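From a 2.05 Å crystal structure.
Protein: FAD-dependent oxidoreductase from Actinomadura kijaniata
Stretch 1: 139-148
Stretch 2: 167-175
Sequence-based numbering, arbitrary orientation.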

# COMPACT_ATOMS: atom_id res chain seq x y z
N ALA A 139 11.65 -13.70 42.44
CA ALA A 139 12.53 -13.74 41.28
C ALA A 139 11.90 -13.00 40.10
O ALA A 139 10.80 -13.36 39.67
CB ALA A 139 12.87 -15.17 40.91
N VAL A 140 12.59 -11.99 39.59
CA VAL A 140 12.14 -11.23 38.42
C VAL A 140 13.23 -11.42 37.37
O VAL A 140 14.37 -10.97 37.56
CB VAL A 140 11.86 -9.74 38.75
CG1 VAL A 140 11.55 -8.86 37.52
CG2 VAL A 140 10.73 -9.64 39.77
N VAL A 141 12.91 -12.15 36.30
CA VAL A 141 13.91 -12.71 35.41
C VAL A 141 14.02 -12.00 34.05
O VAL A 141 13.10 -12.06 33.23
CB VAL A 141 13.71 -14.24 35.21
CG1 VAL A 141 14.91 -14.85 34.50
CG2 VAL A 141 13.56 -14.97 36.54
N CYS A 142 15.14 -11.32 33.84
CA CYS A 142 15.41 -10.55 32.62
C CYS A 142 16.33 -11.35 31.74
O CYS A 142 16.99 -12.28 32.23
CB CYS A 142 16.11 -9.24 32.98
SG CYS A 142 15.06 -8.19 33.96
N SER A 143 16.38 -11.01 30.45
CA SER A 143 17.16 -11.77 29.47
C SER A 143 18.12 -10.79 28.83
O SER A 143 17.69 -9.77 28.32
CB SER A 143 16.28 -12.37 28.37
OG SER A 143 15.43 -13.37 28.91
N GLY A 144 19.42 -11.06 28.90
CA GLY A 144 20.40 -10.13 28.35
C GLY A 144 20.92 -10.90 27.15
O GLY A 144 21.71 -11.84 27.27
N ILE A 145 20.44 -10.50 25.97
CA ILE A 145 20.66 -11.27 24.76
C ILE A 145 21.70 -10.61 23.86
O ILE A 145 22.69 -11.22 23.48
CB ILE A 145 19.34 -11.47 23.99
CG1 ILE A 145 18.37 -12.23 24.90
CG2 ILE A 145 19.62 -12.20 22.67
CD1 ILE A 145 16.95 -12.20 24.38
N LYS A 146 21.51 -9.33 23.55
CA LYS A 146 22.32 -8.70 22.52
C LYS A 146 23.51 -7.93 23.07
O LYS A 146 23.35 -7.04 23.92
CB LYS A 146 21.47 -7.75 21.67
CG LYS A 146 22.31 -6.93 20.68
CD LYS A 146 21.58 -6.68 19.38
CE LYS A 146 22.10 -5.45 18.65
NZ LYS A 146 20.95 -4.50 18.63
N ASP A 147 24.69 -8.29 22.58
CA ASP A 147 25.91 -7.61 22.95
C ASP A 147 25.87 -6.15 22.55
O ASP A 147 25.46 -5.84 21.44
CB ASP A 147 27.12 -8.28 22.31
CG ASP A 147 27.63 -9.44 23.13
OD1 ASP A 147 27.18 -9.59 24.29
OD2 ASP A 147 28.45 -10.20 22.60
N HIS A 148 26.28 -5.26 23.44
CA HIS A 148 26.61 -3.89 23.08
C HIS A 148 27.78 -3.84 22.08
O HIS A 148 28.61 -4.74 22.04
CB HIS A 148 27.01 -3.15 24.36
CG HIS A 148 27.30 -1.70 24.14
ND1 HIS A 148 26.38 -0.71 24.41
CD2 HIS A 148 28.41 -1.07 23.68
CE1 HIS A 148 26.91 0.47 24.14
NE2 HIS A 148 28.14 0.28 23.69
N GLY A 167 31.49 -8.29 29.97
CA GLY A 167 30.85 -7.84 28.74
C GLY A 167 29.79 -6.81 29.09
O GLY A 167 29.86 -6.13 30.12
N ARG A 168 28.83 -6.69 28.18
CA ARG A 168 27.78 -5.71 28.34
C ARG A 168 26.65 -6.10 27.40
O ARG A 168 26.91 -6.44 26.24
CB ARG A 168 28.28 -4.28 28.13
CG ARG A 168 27.44 -3.50 27.17
CD ARG A 168 26.85 -2.26 27.78
NE ARG A 168 27.76 -1.13 27.82
CZ ARG A 168 27.38 0.15 27.82
NH1 ARG A 168 26.11 0.51 27.70
NH2 ARG A 168 28.29 1.10 27.91
N LYS A 169 25.42 -6.12 27.90
CA LYS A 169 24.30 -6.45 27.02
C LYS A 169 23.41 -5.21 26.93
O LYS A 169 23.37 -4.37 27.82
CB LYS A 169 23.48 -7.63 27.55
CG LYS A 169 24.23 -8.95 27.55
CD LYS A 169 24.42 -9.50 26.13
CE LYS A 169 24.88 -10.95 26.12
NZ LYS A 169 25.30 -11.33 24.73
N THR A 170 22.69 -5.10 25.82
CA THR A 170 21.93 -3.90 25.57
C THR A 170 20.45 -4.25 25.46
O THR A 170 20.10 -5.41 25.26
CB THR A 170 22.46 -3.20 24.32
OG1 THR A 170 21.86 -1.90 24.26
CG2 THR A 170 22.23 -4.03 23.07
N LEU A 171 19.58 -3.26 25.64
CA LEU A 171 18.15 -3.43 25.40
C LEU A 171 17.57 -4.49 26.32
O LEU A 171 16.83 -5.37 25.87
CB LEU A 171 17.82 -3.68 23.92
CG LEU A 171 18.25 -2.59 22.93
CD1 LEU A 171 17.83 -2.93 21.49
CD2 LEU A 171 17.76 -1.18 23.28
N VAL A 172 17.88 -4.40 27.61
CA VAL A 172 17.41 -5.45 28.52
C VAL A 172 16.16 -4.96 29.23
O VAL A 172 16.26 -4.29 30.26
CB VAL A 172 18.48 -5.77 29.59
CG1 VAL A 172 17.97 -6.93 30.47
CG2 VAL A 172 19.81 -6.17 28.89
N SER A 173 14.98 -5.28 28.69
CA SER A 173 13.74 -4.76 29.28
C SER A 173 13.47 -5.29 30.69
O SER A 173 13.84 -6.43 30.99
CB SER A 173 12.55 -5.15 28.38
OG SER A 173 12.74 -4.59 27.09
N MET A 174 12.80 -4.50 31.52
CA MET A 174 12.46 -4.91 32.89
C MET A 174 13.67 -4.89 33.83
O MET A 174 13.54 -5.18 35.03
CB MET A 174 11.77 -6.29 32.93
CG MET A 174 10.95 -6.49 34.23
SD MET A 174 9.90 -7.94 34.25
CE MET A 174 11.02 -9.24 33.73
N ALA A 175 14.85 -4.59 33.30
CA ALA A 175 16.07 -4.63 34.12
C ALA A 175 15.98 -3.87 35.45
O ALA A 175 16.54 -4.26 36.46
CB ALA A 175 17.31 -4.21 33.31
O HOH W 1 14.48 -8.77 29.81
O HOH W 2 19.34 -8.13 25.17

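The two stretches run roughly antiparallel, the axes of strands 141-144 and 167-172 diverging from parallel by 133° with a closest approach of 6.9 Å, and together they bury 739 Å². Direct backbone hydrogen bonds join the stretches at Lys146 and His148; side chains and two waters make further links.

At the joined end, Thr170 N donates to Lys146 O (2.8 Å, 157° at the hydrogen) and His148 N donates to Arg168 O (3.1 Å, 166°). Between these bonds the chains draw in, with Asp147 CA 4.5 Å from Lys169 CA. The side chains of Lys146 and Thr170 share one face, where Lys146 CG meets Thr170 CG2 at 3.8 Å.

Lys169 is a prominent bump in the polar region. Its CA-to-CB bond points sideways, yet the chain end reaches across: NZ donates to Ile145 O at 2.9 Å and forms a salt bridge with Asp147 OD1 at 2.6 Å. On the way, Lys169 CE passes 3.5 Å from Gly144 O. Gly144 leaves the hollow for this arm; an ideal CB there would lie only 3.4 Å from Lys169 CG, a tight fit.

Beyond, the guanidinium of Arg168 lies flat on the His148 ring, centres 3.9 Å apart and planes at 26°.

At the other end, apolar side-chain contacts predominate. Val172 CG1 fits against Cys142 CB (3.9 Å), while Val172 CG2 comes within 4.0 Å of Gly144 CA. Cys142 SG sits against the turn from Val172 to Ala175, 3.9 Å from Met174 CB and 3.5 Å from Met174 O. The Met174 side chain then extends to Val140, where Met174 SD meets Val140 CG1 at 3.8 Å.

Two waters fill gaps between the backbones. Water 1 accepts from Ser143 N (3.0 Å) and donates to Ser173 O (2.7 Å); water 2 likewise links Ile145 N (2.7 Å) to Thr170 O (2.8 Å).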